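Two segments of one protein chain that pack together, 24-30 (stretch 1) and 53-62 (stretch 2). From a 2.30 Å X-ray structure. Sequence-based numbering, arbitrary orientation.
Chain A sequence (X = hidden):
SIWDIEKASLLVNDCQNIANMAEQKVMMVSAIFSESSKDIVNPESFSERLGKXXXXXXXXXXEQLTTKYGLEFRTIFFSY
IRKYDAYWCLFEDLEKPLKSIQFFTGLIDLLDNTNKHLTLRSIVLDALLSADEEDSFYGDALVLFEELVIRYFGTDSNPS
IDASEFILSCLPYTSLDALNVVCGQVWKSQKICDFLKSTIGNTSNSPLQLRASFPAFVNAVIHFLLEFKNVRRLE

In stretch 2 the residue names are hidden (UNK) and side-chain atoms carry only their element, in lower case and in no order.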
# COMPACT_ATOMS: atom_id res chain seq x y z
N GLN A 24 -4.29 13.41 -10.82
CA GLN A 24 -3.58 13.93 -11.97
C GLN A 24 -2.38 13.04 -12.24
O GLN A 24 -2.24 12.49 -13.33
CB GLN A 24 -3.13 15.37 -11.72
CG GLN A 24 -2.12 15.89 -12.73
CD GLN A 24 -2.54 17.22 -13.32
OE1 GLN A 24 -3.73 17.52 -13.43
NE2 GLN A 24 -1.56 18.03 -13.72
N LYS A 25 -1.53 12.88 -11.23
CA LYS A 25 -0.28 12.16 -11.40
C LYS A 25 -0.47 10.67 -11.59
O LYS A 25 0.38 10.01 -12.19
CB LYS A 25 0.64 12.42 -10.21
CG LYS A 25 0.62 13.87 -9.82
CD LYS A 25 1.85 14.25 -9.05
CE LYS A 25 1.88 15.75 -8.89
NZ LYS A 25 3.15 16.17 -8.26
N VAL A 26 -1.58 10.14 -11.09
CA VAL A 26 -1.88 8.73 -11.30
C VAL A 26 -2.14 8.51 -12.79
O VAL A 26 -1.51 7.64 -13.40
CB VAL A 26 -3.08 8.25 -10.45
CG1 VAL A 26 -3.49 6.85 -10.84
CG2 VAL A 26 -2.72 8.28 -9.00
N MET A 27 -3.04 9.31 -13.36
CA MET A 27 -3.38 9.19 -14.78
C MET A 27 -2.17 9.37 -15.69
O MET A 27 -2.05 8.69 -16.71
CB MET A 27 -4.47 10.20 -15.17
CG MET A 27 -5.82 9.96 -14.49
SD MET A 27 -6.48 8.30 -14.80
CE MET A 27 -6.89 7.77 -13.14
N MET A 28 -1.27 10.28 -15.31
CA MET A 28 -0.01 10.45 -16.02
C MET A 28 0.81 9.18 -15.95
O MET A 28 1.11 8.58 -16.98
CB MET A 28 0.80 11.60 -15.43
CG MET A 28 2.30 11.43 -15.61
SD MET A 28 3.23 12.88 -15.14
CE MET A 28 2.70 13.11 -13.45
N VAL A 29 1.16 8.77 -14.74
CA VAL A 29 2.01 7.60 -14.54
C VAL A 29 1.39 6.38 -15.20
O VAL A 29 2.10 5.58 -15.80
CB VAL A 29 2.26 7.33 -13.04
CG1 VAL A 29 2.94 5.98 -12.83
CG2 VAL A 29 3.12 8.42 -12.46
N SER A 30 0.07 6.24 -15.11
CA SER A 30 -0.62 5.09 -15.70
C SER A 30 -0.65 5.15 -17.22
O SER A 30 -0.58 4.11 -17.88
CB SER A 30 -2.06 4.98 -15.19
OG SER A 30 -2.10 4.41 -13.90
N UNK A 53 12.50 14.92 -13.83
CA UNK A 53 11.68 16.03 -13.37
C UNK A 53 10.27 15.57 -13.00
O UNK A 53 9.70 16.04 -12.01
o UNK A 53 12.32 18.56 -16.72
c UNK A 53 12.98 17.89 -14.54
c UNK A 53 11.65 17.16 -14.41
o UNK A 53 13.84 19.77 -15.70
c UNK A 53 13.05 18.81 -15.74
N UNK A 54 9.73 14.64 -13.78
CA UNK A 54 8.45 14.05 -13.41
C UNK A 54 8.61 13.31 -12.08
O UNK A 54 7.80 13.48 -11.18
c UNK A 54 7.94 13.07 -14.47
o UNK A 54 7.80 13.76 -15.72
c UNK A 54 6.59 12.50 -14.04
N UNK A 55 9.67 12.51 -11.97
CA UNK A 55 9.98 11.80 -10.74
C UNK A 55 10.18 12.75 -9.57
O UNK A 55 9.61 12.53 -8.50
c UNK A 55 11.23 10.92 -10.88
c UNK A 55 11.78 10.56 -9.52
c UNK A 55 10.91 9.65 -11.67
N UNK A 56 10.97 13.80 -9.77
CA UNK A 56 11.29 14.72 -8.70
C UNK A 56 10.00 15.34 -8.20
O UNK A 56 9.78 15.47 -7.00
c UNK A 56 13.97 17.50 -8.44
c UNK A 56 14.83 17.89 -7.24
c UNK A 56 12.24 15.82 -9.16
c UNK A 56 12.76 16.68 -8.02
n UNK A 56 14.09 18.74 -6.28
N UNK A 57 9.15 15.72 -9.15
CA UNK A 57 7.86 16.26 -8.79
C UNK A 57 7.01 15.22 -8.05
O UNK A 57 6.33 15.54 -7.08
o UNK A 57 4.76 16.62 -10.16
c UNK A 57 5.73 17.25 -9.70
o UNK A 57 5.61 18.26 -8.96
c UNK A 57 7.12 16.77 -10.02
N UNK A 58 7.06 13.98 -8.51
CA UNK A 58 6.32 12.91 -7.85
C UNK A 58 6.71 12.80 -6.37
O UNK A 58 5.84 12.79 -5.50
c UNK A 58 5.69 11.34 -9.84
c UNK A 58 4.20 11.30 -9.52
c UNK A 58 6.11 10.05 -10.52
c UNK A 58 6.53 11.57 -8.57
N UNK A 59 8.02 12.75 -6.09
CA UNK A 59 8.49 12.65 -4.71
C UNK A 59 8.23 13.91 -3.88
O UNK A 59 7.98 13.80 -2.67
o UNK A 59 10.92 6.74 -5.86
c UNK A 59 10.01 10.26 -6.24
c UNK A 59 10.24 8.92 -6.53
c UNK A 59 10.70 8.07 -5.55
c UNK A 59 10.70 9.90 -3.98
c UNK A 59 9.98 12.25 -4.66
c UNK A 59 10.23 10.78 -4.96
c UNK A 59 10.93 8.55 -4.27
N UNK A 60 8.26 15.09 -4.50
CA UNK A 60 7.97 16.32 -3.74
C UNK A 60 6.51 16.37 -3.30
O UNK A 60 6.22 16.75 -2.16
c UNK A 60 8.37 17.60 -4.49
c UNK A 60 7.39 18.03 -5.58
o UNK A 60 7.65 19.58 -7.36
o UNK A 60 7.88 20.32 -5.30
c UNK A 60 7.66 19.41 -6.13
N UNK A 61 5.60 16.00 -4.19
CA UNK A 61 4.19 15.97 -3.81
C UNK A 61 3.96 14.96 -2.69
O UNK A 61 3.21 15.24 -1.75
c UNK A 61 1.13 16.68 -4.46
c UNK A 61 -0.84 15.36 -4.16
c UNK A 61 3.34 15.64 -5.02
c UNK A 61 1.23 14.32 -4.68
c UNK A 61 1.87 15.54 -4.71
c UNK A 61 -0.11 14.22 -4.41
c UNK A 61 -0.22 16.60 -4.18
N UNK A 62 4.61 13.80 -2.78
CA UNK A 62 4.48 12.77 -1.75
C UNK A 62 5.09 13.20 -0.44
O UNK A 62 4.59 12.87 0.61
c UNK A 62 5.21 10.43 -1.13
o UNK A 62 6.24 10.25 -0.49
n UNK A 62 4.10 9.72 -0.93
c UNK A 62 5.15 11.47 -2.21

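Position 53 carries three carbons in a row, the last bearing two oxygens: a carboxylate on a two-carbon arm, Glu 53. It stays out of reach of stretch 1. At position 54 one carbon holds an oxygen and a carbon, and that outer carbon touches the sulfur of Met 28: Thr 54. Its CG2 lies 3.6 Å from SD of Met 28, so the methyl makes the contact, while OG1 is hydrogen-bonded elsewhere in the structure.

Position 55 has three carbons, forked at the first: Val 55, which touches nothing on stretch 1. Position 56 is four carbons in a row ending in nitrogen, Lys 56, exposed and likewise clear of the other helix. Position 57 has two carbons, the second with two oxygens, one of them close to the amine of Lys 25. Two carbons leave room only for Asp 57. Its OD1 accepts a hydrogen bond from Lys 25 NZ at 2.5 Å, a short salt bridge.

Four carbons forked at the second occupy position 58, reaching both Lys 25 and Val 29; this is Leu 58. Its CA-to-CB bond points sideways, but its end comes nearer: CD2 lies 3.8 Å from CB of Lys 25 and CD1 lies 3.9 Å from CG2 of Val 29. Position 59 shows one carbon, then a six-carbon ring bearing an oxygen, hence Tyr 59; it points away from stretch 1. Position 60 repeats the pattern of three carbons and a terminal pair of oxygens: Glu 60, without contact to stretch 1.

Position 61 is one carbon followed by a ring of six carbons with no substituent, and the amine of Lys 25 lies against it: Phe 61. Its CB sits 3.3 Å from NZ of Lys 25, and the amine meets the ring obliquely. Position 62 ends in a carbon that carries one oxygen and one nitrogen; with two side-chain carbons in all it is Asn 62, beyond contact.

The contact follows helical spacing. Positions 54, 57, 58 and 61 meet stretch 1, the three-and-four spacing of one helix face, and Lys 25, Met 28 and Val 29 keep the same spacing. The helices run roughly antiparallel, at 147°, with axes 11.8 Å apart at closest approach; the nearest CA atoms, of Lys 25 and Leu 58, are 7.5 Å apart. Lys 25 is the centre of the contact, with 103 Å² covered by stretch 2, the most of any residue here: its CB packs on Leu 58, and the extended chain, t at chi2 through chi4, carries the amine to Asp 57 and Phe 61. The buried lysine has its charge paired with Asp 57, and Val 29 and Leu 58 add an apolar contact beside it.

Stretch 2 (53-62) ETVKDLYEFN
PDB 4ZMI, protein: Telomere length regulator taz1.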